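Long-range contacts in copper-containing nitrite reductase (Hyphomicrobium denitrificans 1NES1, PDB 6TFO), which probably reduces nitrite to nitric oxide with electrons from cytochrome c, using copper ions bound to the protein: residues Y345-E350 against N433-K438; D154-I159 against G197-V202; T67-L72 against S100-F105; V61-E66 against G136-M141; N362-F367 against V396-A401. All blocks are in the same frame, centred on the assembly; numbering follows the deposited sequence.

Interaction 1: Y345-E350 against N433-K438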
# COMPACT_ATOMS: atom_id res chain seq x y z
N TYR C 345 39.25 15.41 -30.97
CA TYR C 345 39.56 15.83 -32.36
C TYR C 345 40.89 15.21 -32.79
O TYR C 345 41.86 15.20 -32.01
CB TYR C 345 39.59 17.36 -32.45
CG TYR C 345 38.26 18.00 -32.15
CD1 TYR C 345 37.24 18.01 -33.10
CD2 TYR C 345 38.00 18.58 -30.91
CE1 TYR C 345 36.01 18.58 -32.83
CE2 TYR C 345 36.77 19.15 -30.63
CZ TYR C 345 35.77 19.15 -31.59
OH TYR C 345 34.58 19.73 -31.29
N ALA C 346 40.93 14.69 -34.01
CA ALA C 346 42.15 14.08 -34.61
C ALA C 346 42.07 14.17 -36.14
O ALA C 346 41.00 14.53 -36.67
CB ALA C 346 42.30 12.66 -34.12
N ASN C 347 43.18 13.85 -36.82
CA ASN C 347 43.33 13.93 -38.29
C ASN C 347 43.60 12.54 -38.88
O ASN C 347 44.33 11.73 -38.24
CB ASN C 347 44.43 14.92 -38.64
CG ASN C 347 44.10 16.30 -38.13
OD1 ASN C 347 43.06 16.87 -38.46
ND2 ASN C 347 44.96 16.82 -37.28
N VAL C 348 43.02 12.28 -40.06
CA VAL C 348 43.27 11.04 -40.85
C VAL C 348 44.78 10.82 -40.93
O VAL C 348 45.50 11.82 -41.09
CB VAL C 348 42.62 11.12 -42.24
CG1 VAL C 348 43.00 9.92 -43.10
CG2 VAL C 348 41.10 11.23 -42.14
N GLY C 349 45.24 9.58 -40.81
CA GLY C 349 46.67 9.22 -40.91
C GLY C 349 47.35 9.18 -39.55
O GLY C 349 48.43 8.53 -39.46
N GLU C 350 46.77 9.82 -38.53
CA GLU C 350 47.42 9.89 -37.19
C GLU C 350 47.23 8.56 -36.46
O GLU C 350 46.14 7.96 -36.56
CB GLU C 350 46.84 11.01 -36.34
CG GLU C 350 47.21 12.40 -36.81
CD GLU C 350 46.59 13.47 -35.94
OE1 GLU C 350 46.99 14.62 -36.04
OE2 GLU C 350 45.71 13.13 -35.15
N ASN C 433 36.11 13.01 -33.30
CA ASN C 433 35.76 13.68 -34.58
C ASN C 433 37.02 13.74 -35.45
O ASN C 433 38.06 14.24 -34.96
CB ASN C 433 35.14 15.05 -34.31
CG ASN C 433 33.87 14.94 -33.49
OD1 ASN C 433 32.96 14.20 -33.83
ND2 ASN C 433 33.79 15.69 -32.39
N VAL C 434 36.92 13.22 -36.67
CA VAL C 434 38.04 13.08 -37.64
C VAL C 434 37.50 13.42 -39.04
O VAL C 434 36.85 12.53 -39.64
CB VAL C 434 38.62 11.65 -37.61
CG1 VAL C 434 39.87 11.52 -38.47
CG2 VAL C 434 38.92 11.18 -36.19
N ASP C 435 37.73 14.64 -39.55
CA ASP C 435 37.17 15.03 -40.88
C ASP C 435 37.97 14.33 -41.99
O ASP C 435 39.21 14.08 -41.86
CB ASP C 435 37.02 16.55 -41.06
CG ASP C 435 38.32 17.31 -41.10
OD1 ASP C 435 39.27 16.88 -40.41
OD2 ASP C 435 38.37 18.33 -41.81
N GLY C 436 37.24 13.96 -43.05
CA GLY C 436 37.71 13.17 -44.21
C GLY C 436 36.51 12.79 -45.07
O GLY C 436 35.38 12.95 -44.63
N PRO C 437 36.68 12.28 -46.30
CA PRO C 437 35.53 12.04 -47.18
C PRO C 437 34.58 10.98 -46.59
O PRO C 437 35.04 10.18 -45.78
CB PRO C 437 36.17 11.58 -48.50
CG PRO C 437 37.54 11.04 -48.10
CD PRO C 437 37.96 11.89 -46.91
N LYS C 438 33.29 11.00 -46.96
CA LYS C 438 32.31 9.96 -46.54
C LYS C 438 32.72 8.60 -47.13
O LYS C 438 32.77 7.62 -46.37
CB LYS C 438 30.86 10.28 -46.95
CG LYS C 438 29.84 9.26 -46.46
CD LYS C 438 28.53 9.23 -47.22
CE LYS C 438 27.65 10.41 -46.92
NZ LYS C 438 26.98 10.29 -45.60

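Interaction 2: D154-I159 against G197-V202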
# COMPACT_ATOMS: atom_id res chain seq x y z
N ASP C 154 43.65 17.39 -22.26
CA ASP C 154 44.32 18.06 -21.11
C ASP C 154 45.16 17.02 -20.36
O ASP C 154 44.71 16.53 -19.29
CB ASP C 154 43.29 18.77 -20.23
CG ASP C 154 43.87 19.47 -19.01
OD1 ASP C 154 45.11 19.57 -18.90
OD2 ASP C 154 43.06 19.89 -18.17
N LEU C 155 46.34 16.68 -20.91
CA LEU C 155 47.40 15.88 -20.24
C LEU C 155 48.78 16.31 -20.74
O LEU C 155 48.91 16.80 -21.85
CB LEU C 155 47.16 14.38 -20.48
CG LEU C 155 47.51 13.84 -21.87
CD1 LEU C 155 47.49 12.32 -21.87
CD2 LEU C 155 46.58 14.40 -22.95
N PRO C 156 49.84 16.14 -19.91
CA PRO C 156 51.21 16.30 -20.38
C PRO C 156 51.55 15.30 -21.49
O PRO C 156 51.13 14.16 -21.39
CB PRO C 156 52.09 16.00 -19.15
CG PRO C 156 51.16 16.08 -17.96
CD PRO C 156 49.77 15.79 -18.49
N GLY C 157 52.33 15.73 -22.50
CA GLY C 157 52.88 14.86 -23.56
C GLY C 157 54.01 13.97 -23.06
O GLY C 157 54.38 14.04 -21.89
N PRO C 158 54.59 13.10 -23.93
CA PRO C 158 55.71 12.24 -23.54
C PRO C 158 56.80 13.05 -22.84
O PRO C 158 57.09 14.15 -23.29
CB PRO C 158 56.20 11.63 -24.86
CG PRO C 158 54.99 11.68 -25.78
CD PRO C 158 54.19 12.89 -25.34
N ILE C 159 57.34 12.53 -21.74
CA ILE C 159 58.57 13.06 -21.09
C ILE C 159 59.72 12.86 -22.08
O ILE C 159 59.78 11.77 -22.68
CB ILE C 159 58.86 12.34 -19.75
CG1 ILE C 159 57.67 12.43 -18.79
CG2 ILE C 159 60.12 12.90 -19.10
CD1 ILE C 159 57.75 11.43 -17.67
N GLY C 197 40.73 13.80 -12.27
CA GLY C 197 41.81 14.65 -11.74
C GLY C 197 42.94 14.84 -12.75
O GLY C 197 42.89 14.30 -13.86
N PRO C 198 43.97 15.66 -12.43
CA PRO C 198 45.08 15.88 -13.35
C PRO C 198 45.72 14.56 -13.77
O PRO C 198 45.80 13.68 -12.94
CB PRO C 198 46.04 16.75 -12.53
CG PRO C 198 45.13 17.48 -11.57
CD PRO C 198 44.09 16.45 -11.20
N PHE C 199 46.10 14.44 -15.05
CA PHE C 199 46.95 13.35 -15.58
C PHE C 199 48.39 13.55 -15.09
O PHE C 199 49.03 14.54 -15.45
CB PHE C 199 46.88 13.29 -17.11
CG PHE C 199 47.48 12.05 -17.73
CD1 PHE C 199 48.86 11.93 -17.87
CD2 PHE C 199 46.67 11.02 -18.17
CE1 PHE C 199 49.41 10.79 -18.44
CE2 PHE C 199 47.22 9.88 -18.73
CZ PHE C 199 48.59 9.76 -18.87
N LEU C 200 48.86 12.67 -14.22
CA LEU C 200 50.23 12.72 -13.65
C LEU C 200 51.14 11.81 -14.50
O LEU C 200 50.77 10.64 -14.76
CB LEU C 200 50.18 12.28 -12.19
CG LEU C 200 49.17 13.02 -11.33
CD1 LEU C 200 49.18 12.47 -9.90
CD2 LEU C 200 49.45 14.52 -11.33
N ARG C 201 52.26 12.36 -14.95
CA ARG C 201 53.20 11.70 -15.90
C ARG C 201 54.61 11.85 -15.32
O ARG C 201 55.10 12.99 -15.18
CB ARG C 201 53.09 12.33 -17.29
CG ARG C 201 53.61 11.44 -18.40
CD ARG C 201 53.12 11.91 -19.76
NE ARG C 201 53.42 10.94 -20.82
CZ ARG C 201 52.75 10.85 -21.97
NH1 ARG C 201 51.72 11.64 -22.24
NH2 ARG C 201 53.12 9.94 -22.85
N VAL C 202 55.20 10.73 -14.91
CA VAL C 202 56.59 10.65 -14.41
C VAL C 202 57.31 9.52 -15.15
O VAL C 202 56.69 8.81 -16.00
CB VAL C 202 56.59 10.46 -12.88
CG1 VAL C 202 55.91 11.64 -12.19
CG2 VAL C 202 55.98 9.13 -12.46

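Interaction 3: T67-L72 against S100-F105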
# COMPACT_ATOMS: atom_id res chain seq x y z
N THR C 67 17.64 12.66 -34.94
CA THR C 67 17.15 11.27 -34.78
C THR C 67 16.31 11.24 -33.50
O THR C 67 16.79 11.76 -32.47
CB THR C 67 18.28 10.25 -34.73
OG1 THR C 67 18.92 10.27 -36.01
CG2 THR C 67 17.81 8.83 -34.49
N VAL C 68 15.11 10.68 -33.60
CA VAL C 68 14.11 10.67 -32.49
C VAL C 68 13.91 9.22 -32.06
O VAL C 68 13.68 8.36 -32.92
CB VAL C 68 12.81 11.35 -32.94
CG1 VAL C 68 11.77 11.36 -31.83
CG2 VAL C 68 13.08 12.76 -33.43
N GLN C 69 14.09 8.97 -30.77
CA GLN C 69 13.78 7.68 -30.11
C GLN C 69 12.59 7.93 -29.18
O GLN C 69 12.67 8.84 -28.34
CB GLN C 69 14.99 7.17 -29.33
CG GLN C 69 14.76 5.80 -28.71
CD GLN C 69 15.95 5.30 -27.92
OE1 GLN C 69 17.12 5.49 -28.29
NE2 GLN C 69 15.65 4.62 -26.83
N ILE C 70 11.51 7.17 -29.37
CA ILE C 70 10.31 7.20 -28.50
C ILE C 70 10.21 5.84 -27.85
O ILE C 70 10.10 4.84 -28.59
CB ILE C 70 9.05 7.56 -29.31
CG1 ILE C 70 9.06 9.02 -29.77
CG2 ILE C 70 7.81 7.23 -28.50
CD1 ILE C 70 8.10 9.31 -30.91
N ASN C 71 10.30 5.80 -26.52
CA ASN C 71 10.08 4.58 -25.70
C ASN C 71 8.62 4.56 -25.22
O ASN C 71 8.26 5.44 -24.40
CB ASN C 71 11.03 4.55 -24.50
CG ASN C 71 12.47 4.76 -24.91
OD1 ASN C 71 12.97 4.11 -25.82
ND2 ASN C 71 13.13 5.69 -24.23
N LEU C 72 7.81 3.62 -25.71
CA LEU C 72 6.41 3.44 -25.22
C LEU C 72 6.39 2.38 -24.13
O LEU C 72 6.85 1.26 -24.40
CB LEU C 72 5.47 3.04 -26.37
CG LEU C 72 3.99 2.97 -25.99
CD1 LEU C 72 3.51 4.31 -25.45
CD2 LEU C 72 3.15 2.54 -27.17
N SER C 100 6.82 -2.84 -23.18
CA SER C 100 7.52 -1.68 -23.80
C SER C 100 7.84 -1.95 -25.27
O SER C 100 7.93 -3.13 -25.69
CB SER C 100 8.76 -1.36 -23.04
OG SER C 100 8.46 -1.23 -21.64
N SER C 101 7.94 -0.87 -26.03
CA SER C 101 8.39 -0.90 -27.44
C SER C 101 9.03 0.45 -27.73
O SER C 101 8.37 1.49 -27.44
CB SER C 101 7.30 -1.23 -28.40
OG SER C 101 7.73 -0.99 -29.74
N THR C 102 10.28 0.43 -28.18
CA THR C 102 11.00 1.64 -28.62
C THR C 102 11.07 1.59 -30.14
O THR C 102 11.09 0.46 -30.71
CB THR C 102 12.33 1.74 -27.85
OG1 THR C 102 11.96 1.88 -26.47
CG2 THR C 102 13.20 2.85 -28.37
N PHE C 103 11.01 2.77 -30.76
CA PHE C 103 11.12 2.99 -32.22
C PHE C 103 11.86 4.32 -32.43
O PHE C 103 11.93 5.16 -31.49
CB PHE C 103 9.74 2.93 -32.89
CG PHE C 103 8.77 4.06 -32.62
CD1 PHE C 103 8.02 4.09 -31.46
CD2 PHE C 103 8.57 5.07 -33.56
CE1 PHE C 103 7.12 5.12 -31.22
CE2 PHE C 103 7.66 6.09 -33.32
CZ PHE C 103 6.94 6.12 -32.16
N SER C 104 12.45 4.48 -33.61
CA SER C 104 13.19 5.72 -33.95
C SER C 104 12.98 6.06 -35.42
O SER C 104 12.46 5.24 -36.18
CB SER C 104 14.63 5.58 -33.62
OG SER C 104 15.14 4.45 -34.30
N PHE C 105 13.40 7.27 -35.78
CA PHE C 105 13.24 7.83 -37.13
C PHE C 105 14.03 9.13 -37.14
O PHE C 105 14.39 9.62 -36.04
CB PHE C 105 11.75 8.04 -37.45
CG PHE C 105 11.05 9.02 -36.54
CD1 PHE C 105 10.46 8.60 -35.36
CD2 PHE C 105 10.96 10.36 -36.88
CE1 PHE C 105 9.84 9.51 -34.52
CE2 PHE C 105 10.34 11.28 -36.04
CZ PHE C 105 9.77 10.85 -34.86

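Interaction 4: V61-E66 against G136-M141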
# COMPACT_ATOMS: atom_id res chain seq x y z
N VAL C 61 9.09 18.25 -28.87
CA VAL C 61 9.80 19.28 -29.70
C VAL C 61 11.16 18.72 -30.12
O VAL C 61 11.99 18.39 -29.24
CB VAL C 61 9.93 20.63 -28.99
CG1 VAL C 61 10.84 21.57 -29.77
CG2 VAL C 61 8.58 21.27 -28.74
N VAL C 62 11.36 18.62 -31.42
CA VAL C 62 12.59 18.09 -32.07
C VAL C 62 13.00 19.07 -33.17
O VAL C 62 12.12 19.76 -33.70
CB VAL C 62 12.43 16.66 -32.60
CG1 VAL C 62 11.91 15.71 -31.53
CG2 VAL C 62 11.56 16.58 -33.85
N HIS C 63 14.29 19.15 -33.47
CA HIS C 63 14.85 20.05 -34.51
C HIS C 63 15.08 19.24 -35.79
O HIS C 63 15.43 18.04 -35.69
CB HIS C 63 16.08 20.77 -33.95
CG HIS C 63 15.75 21.80 -32.92
ND1 HIS C 63 15.68 23.15 -33.21
CD2 HIS C 63 15.45 21.69 -31.60
CE1 HIS C 63 15.37 23.82 -32.11
NE2 HIS C 63 15.23 22.95 -31.11
N GLU C 64 14.83 19.85 -36.94
CA GLU C 64 14.98 19.25 -38.29
C GLU C 64 16.26 18.40 -38.35
O GLU C 64 17.30 18.89 -37.91
CB GLU C 64 15.01 20.35 -39.36
CG GLU C 64 15.08 19.82 -40.78
CD GLU C 64 14.59 20.79 -41.83
OE1 GLU C 64 14.84 22.02 -41.64
OE2 GLU C 64 13.93 20.35 -42.80
N GLY C 65 16.16 17.18 -38.84
CA GLY C 65 17.32 16.29 -39.06
C GLY C 65 17.75 15.56 -37.80
O GLY C 65 18.66 14.72 -37.92
N GLU C 66 17.17 15.83 -36.62
CA GLU C 66 17.52 15.04 -35.41
C GLU C 66 16.96 13.62 -35.56
O GLU C 66 15.97 13.42 -36.30
CB GLU C 66 17.01 15.71 -34.14
CG GLU C 66 17.80 16.94 -33.72
CD GLU C 66 17.34 17.56 -32.40
OE1 GLU C 66 16.16 17.48 -32.10
OE2 GLU C 66 18.17 18.13 -31.68
N GLY C 136 16.25 24.64 -37.78
CA GLY C 136 17.46 25.12 -37.10
C GLY C 136 17.93 24.19 -36.00
O GLY C 136 17.18 23.27 -35.64
N ASN C 137 19.12 24.45 -35.49
CA ASN C 137 19.85 23.58 -34.53
C ASN C 137 19.34 23.87 -33.12
O ASN C 137 19.09 25.03 -32.81
CB ASN C 137 21.36 23.81 -34.58
CG ASN C 137 22.00 23.28 -35.85
OD1 ASN C 137 21.36 22.68 -36.71
ND2 ASN C 137 23.30 23.49 -35.97
N ARG C 138 19.18 22.82 -32.33
CA ARG C 138 18.85 22.87 -30.88
C ARG C 138 19.89 23.75 -30.17
O ARG C 138 21.06 23.48 -30.35
CB ARG C 138 18.84 21.43 -30.36
CG ARG C 138 18.58 21.29 -28.87
CD ARG C 138 18.41 19.83 -28.49
NE ARG C 138 17.39 19.17 -29.29
CZ ARG C 138 16.10 19.01 -28.95
NH1 ARG C 138 15.64 19.50 -27.82
NH2 ARG C 138 15.28 18.38 -29.75
N ALA C 139 19.47 24.78 -29.44
CA ALA C 139 20.35 25.57 -28.53
C ALA C 139 20.74 24.71 -27.31
O ALA C 139 19.98 23.79 -26.97
CB ALA C 139 19.66 26.85 -28.10
N GLU C 140 21.92 24.93 -26.73
CA GLU C 140 22.32 24.27 -25.46
C GLU C 140 21.82 25.15 -24.31
O GLU C 140 21.84 26.37 -24.47
CB GLU C 140 23.83 24.03 -25.38
CG GLU C 140 24.15 22.66 -24.83
CD GLU C 140 25.62 22.32 -24.75
OE1 GLU C 140 26.39 22.78 -25.63
OE2 GLU C 140 25.99 21.60 -23.82
N MET C 141 21.37 24.54 -23.22
CA MET C 141 20.87 25.29 -22.04
C MET C 141 22.05 25.96 -21.34
O MET C 141 22.97 25.27 -20.93
CB MET C 141 20.12 24.38 -21.07
CG MET C 141 18.61 24.48 -21.20
SD MET C 141 18.01 26.14 -20.76
CE MET C 141 17.79 25.94 -18.99

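Interaction 5: N362-F367 against V396-A401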
# COMPACT_ATOMS: atom_id res chain seq x y z
N ASN C 362 32.33 0.95 -9.14
CA ASN C 362 31.80 -0.44 -9.03
C ASN C 362 31.84 -1.22 -10.35
O ASN C 362 32.04 -2.44 -10.23
CB ASN C 362 30.40 -0.42 -8.44
CG ASN C 362 30.46 -0.07 -6.97
OD1 ASN C 362 31.27 -0.62 -6.25
ND2 ASN C 362 29.61 0.83 -6.53
N PHE C 363 31.66 -0.59 -11.52
CA PHE C 363 31.38 -1.28 -12.80
C PHE C 363 32.62 -1.39 -13.70
O PHE C 363 33.35 -0.38 -13.91
CB PHE C 363 30.24 -0.56 -13.52
CG PHE C 363 28.89 -0.86 -12.93
CD1 PHE C 363 28.47 -0.24 -11.77
CD2 PHE C 363 28.06 -1.80 -13.51
CE1 PHE C 363 27.25 -0.54 -11.21
CE2 PHE C 363 26.84 -2.11 -12.94
CZ PHE C 363 26.43 -1.47 -11.81
N THR C 364 32.81 -2.58 -14.29
CA THR C 364 33.83 -2.92 -15.32
C THR C 364 33.34 -2.43 -16.69
O THR C 364 32.22 -2.78 -17.09
CB THR C 364 34.09 -4.44 -15.30
OG1 THR C 364 34.65 -4.76 -14.03
CG2 THR C 364 35.05 -4.90 -16.38
N SER C 365 34.16 -1.65 -17.38
CA SER C 365 33.82 -1.10 -18.72
C SER C 365 34.24 -2.10 -19.80
O SER C 365 35.33 -2.67 -19.70
CB SER C 365 34.47 0.22 -18.94
OG SER C 365 34.08 0.75 -20.20
N SER C 366 33.38 -2.34 -20.78
CA SER C 366 33.70 -3.08 -22.01
C SER C 366 34.09 -2.05 -23.08
O SER C 366 33.26 -1.77 -23.98
CB SER C 366 32.55 -3.98 -22.40
OG SER C 366 32.28 -4.89 -21.33
N PHE C 367 35.28 -1.46 -22.95
CA PHE C 367 35.68 -0.23 -23.69
C PHE C 367 35.89 -0.59 -25.16
O PHE C 367 36.55 -1.61 -25.45
CB PHE C 367 36.92 0.43 -23.11
CG PHE C 367 37.25 1.75 -23.78
CD1 PHE C 367 36.41 2.83 -23.65
CD2 PHE C 367 38.39 1.89 -24.54
CE1 PHE C 367 36.71 4.04 -24.25
CE2 PHE C 367 38.70 3.10 -25.14
CZ PHE C 367 37.86 4.17 -25.00
N VAL C 396 37.95 -3.34 -18.68
CA VAL C 396 38.78 -2.55 -17.73
C VAL C 396 38.02 -2.53 -16.41
O VAL C 396 36.90 -2.01 -16.32
CB VAL C 396 39.03 -1.13 -18.26
CG1 VAL C 396 39.98 -0.36 -17.36
CG2 VAL C 396 39.52 -1.14 -19.70
N PRO C 397 38.60 -3.09 -15.32
CA PRO C 397 37.91 -3.11 -14.04
C PRO C 397 37.95 -1.74 -13.38
O PRO C 397 38.76 -0.90 -13.73
CB PRO C 397 38.70 -4.13 -13.22
CG PRO C 397 40.11 -4.02 -13.78
CD PRO C 397 39.95 -3.67 -15.25
N PRO C 398 37.09 -1.49 -12.38
CA PRO C 398 37.26 -0.33 -11.51
C PRO C 398 38.62 -0.44 -10.80
O PRO C 398 38.97 -1.54 -10.42
CB PRO C 398 36.10 -0.46 -10.51
CG PRO C 398 35.78 -1.95 -10.52
CD PRO C 398 35.96 -2.36 -11.97
N GLY C 399 39.33 0.67 -10.62
CA GLY C 399 40.71 0.69 -10.10
C GLY C 399 41.69 0.06 -11.08
O GLY C 399 42.84 -0.28 -10.68
N GLY C 400 41.25 -0.09 -12.33
CA GLY C 400 42.08 -0.53 -13.46
C GLY C 400 42.14 0.55 -14.53
O GLY C 400 41.26 1.46 -14.58
N ALA C 401 43.17 0.47 -15.36
CA ALA C 401 43.37 1.32 -16.54
C ALA C 401 44.08 0.48 -17.59
O ALA C 401 44.55 -0.61 -17.26
CB ALA C 401 44.17 2.56 -16.18

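Interaction 1: Y345-E350 against N433-K438
Tyr345 and Asn433 form a parallel beta bridge with their CA atoms 4.9 Å apart, and the two backbones run 27° from each other. One hydrogen bond joins them, from Ala346 N to Asn433 O at 3.1 Å. A backbone bond between Asn433 and Leu344 continues the pairing. Asn433 O also takes a CA-H...O contact from Tyr345 CA. Ala346 O receives Val434 CA likewise. The Tyr345 and Asn433 side chains lie side by side on one face of the sheet, pointing the same way. Asn433 ND2 comes to 3.7 Å from CE1 of the Tyr345 ring. The approach is oblique, ring and amide planes 45° apart. Val348 and Val434 cross at about a right angle. CG2 of Val348 lies 3.9 Å from CG1 of Val434, the branch anti to the backbone N (chi1 -173°). Val348 belongs to a type II turn, Asn347 to Glu350. Glu350 OE2 accepts Asn347 N, OE1 accepts Asn347 ND2, and OE1 also forms a salt bridge with Arg293. Strand 344-345 is an outermost strand of its cupredoxin sheet. Between the two segments the join is light: one backbone bond, two CA-H...O contacts and a few van der Waals contacts, beside a turn held by its own carboxylate.

Interaction 2: D154-I159 against G197-V202
Arg201 reaches from strand 200-203 to the loop 154-159. Its CB lies 4.2 Å from Pro156 CB. CG is anti to the backbone N (chi1 -159°) and faces Ile159 CG1, whose side chain slides past in the opposite direction. The chain is extended from CG to NE. Arg201 CD passes close to two carbonyl oxygens, Gly157 O at 3.3 Å and Pro156 O at 3.4 Å. NE makes a salt bridge with Glu283, whose OE2 also accepts Ile159 N. The guanidinium then lies flat against the loop. Pro158 N sits over its centre, 3.5 Å from Arg201 CZ. Gly157 C lies over the same face toward the rim. Arg201 NH1 donates to Pro156 O at 2.7 Å in a bent bond of 141°. NH1 also meets Glu294 in a salt bridge. NH2 ends beside the Pro158 ring. Strand 200-203 is an outermost strand of a cupredoxin sheet, parallel to strand 277-283, and the loop runs alongside it. The loop lies between strand 128-134 of the plastocyanin-like domain and strand 166-181 of the next one. Earlier in both segments, Leu155 and Phe199 lie side by side and point the same way. Leu155 CD1 stands over the centre of the Phe199 ring, 3.9 Å from the centroid, in a CH-pi contact. Pro156 CD touches Phe199 O at 3.4 Å. Tyr296 meets the Phe199 ring edge-to-face, and Phe355 also packs near it.

Interaction 3: T67-L72 against S100-F105
Val68 and Phe105 form a hydrogen-bonded antiparallel pair, with Val68 N giving a nearly straight bond (175°) to Phe105 O at 2.8 Å. Ile70 with Phe103 and Leu72 with Ser101 each share two backbone bonds. Leu72 N reaches Ser101 O at 2.8 Å. Between them lie the non-hydrogen-bonded pairs Gln69 with Ser104 and Asn71 with Thr102. Ser104 OG bonds to Pro266 O of the second subunit, and Tyr318 of that subunit packs on Gln69 and Asn71. The face with Val68, Ile70, Leu72, Phe103 and Phe105 is mostly apolar; Ser101 is also on it, and its OG bonds to Ala92 N. Val68 CB sits over the Phe105 ring toward its rim, 3.9 Å from the centroid. Ile70 CD1 meets the same ring at the edge, 4.0 Å from CE1. An alanine in place of Phe105 would probably open a gap beside Val68 and Ile70 CD1. Ile70 CG2 touches Phe103 CE1 at 3.5 Å, approaching that ring obliquely. Strand 30-39 continues the sheet on the far side of strand 67-73. This is one sheet of a plastocyanin-like cupredoxin sandwich; the Leu72 side chain lies about 5 Å from that of the copper ligand His80.

Interaction 4: V61-E66 against G136-M141
Glu66 and Arg138 form a two-bond salt bridge at the edge of the plastocyanin-like cupredoxin domain. Arg138 grips side-on: NE bonds to Glu66 OE2 and NH2 to Glu66 OE1, each at 2.7 Å. Both oxygens use their syn lone pairs. Carboxylate and guanidinium are nearly coplanar, 2° apart, and both bonds are almost straight. The Arg138 chain bends at chi3 (-54°), which swings NE out of line with CB, CG and CD. NH2 also makes a weak bond to Val61 O at 3.3 Å. His63 packs against the start of the same side chain. Arg138 CA stands over the centre of the His63 ring, 3.6 Å from the centroid, in a CH-pi contact. His63 CD2 in turn lies over one guanidinium face, toward its rim. The carboxylate is positioned by the turn it belongs to. His63 to Glu66 is a type II turn, closed by Glu66 N to His63 O. Glu66 OE1 also accepts His63 N at 2.9 Å, so two donors hold this oxygen. Strand 60-63 pairs with strand 128-134, which leads into the 136-141 segment. His63 ND1 donates to Gly136 O at 2.9 Å, from 51° above the carbonyl plane.

Interaction 5: N362-F367 against V396-A401
Thr364 and Pro398 cross obliquely, with the threonine hydroxyl oxygen against the proline ring. OG1 lies 3.4 Å from Pro398 CD and 3.7 Å from Pro397 CA. The other branch, CG2, is anti to the backbone N and meets Val396 O at 3.4 Å. OG1 is anti to the carbonyl carbon (chi1 -64°), so the two branches divide the contact: one touches the prolines, the other the carbonyl before them. An alanine at Thr364 would probably open a gap beside Pro398 CD and Val396 O. The Pro398 ring also reaches back along the loop, its CG 3.8 Å from Asn362 O. Ser365 and Val396 form a hydrogen-bonded antiparallel pair, with Ser365 N to Val396 O at 3.0 Å and Val396 N to Ser365 O at 2.9 Å. Their side chains share one face of the sheet, where Phe356 and Val358 pack on them. Ser365 OG bonds to Gln299. Strand 393-396 lies at the edge of one cupredoxin sheet, and the type II turn from Pro397 to Gly400 carries the chain over to strand 400-407 of another. Gly399 has positive phi in this turn, and Gly400 N bonds to Pro397 O. The turn lies at the trimer interface: Gly399 O accepts Thr393 OG1 of the third subunit. The Pro398 side chain is about 8 Å from that of the copper ligand His227 and about 9 Å from a bound copper ion.

Overall arrangement
Interactions 3 and 5 are buried, interactions 1 and 2 are partly buried, and interaction 4 lies at the surface. Interactions 3 and 4 belong to the plastocyanin-like domain and touch, Val68 CG2 meeting Val62 CG1 at 3.7 Å. Interactions 1 and 5 reach the same sheet, at its two outer strands 344-345 and 393-396. Interaction 2 joins an inter-domain loop to another cupredoxin sheet. The chemistry follows place. Interaction 3 is a full strand ladder with a mostly apolar face, while interactions 1 and 5 have one bridge each. Interactions 2 and 4 rest on arginines. Across its contact Arg201 meets mainly loop backbone, its carboxylate partners lying outside the two segments; Arg138 grips a carboxylate within its contact.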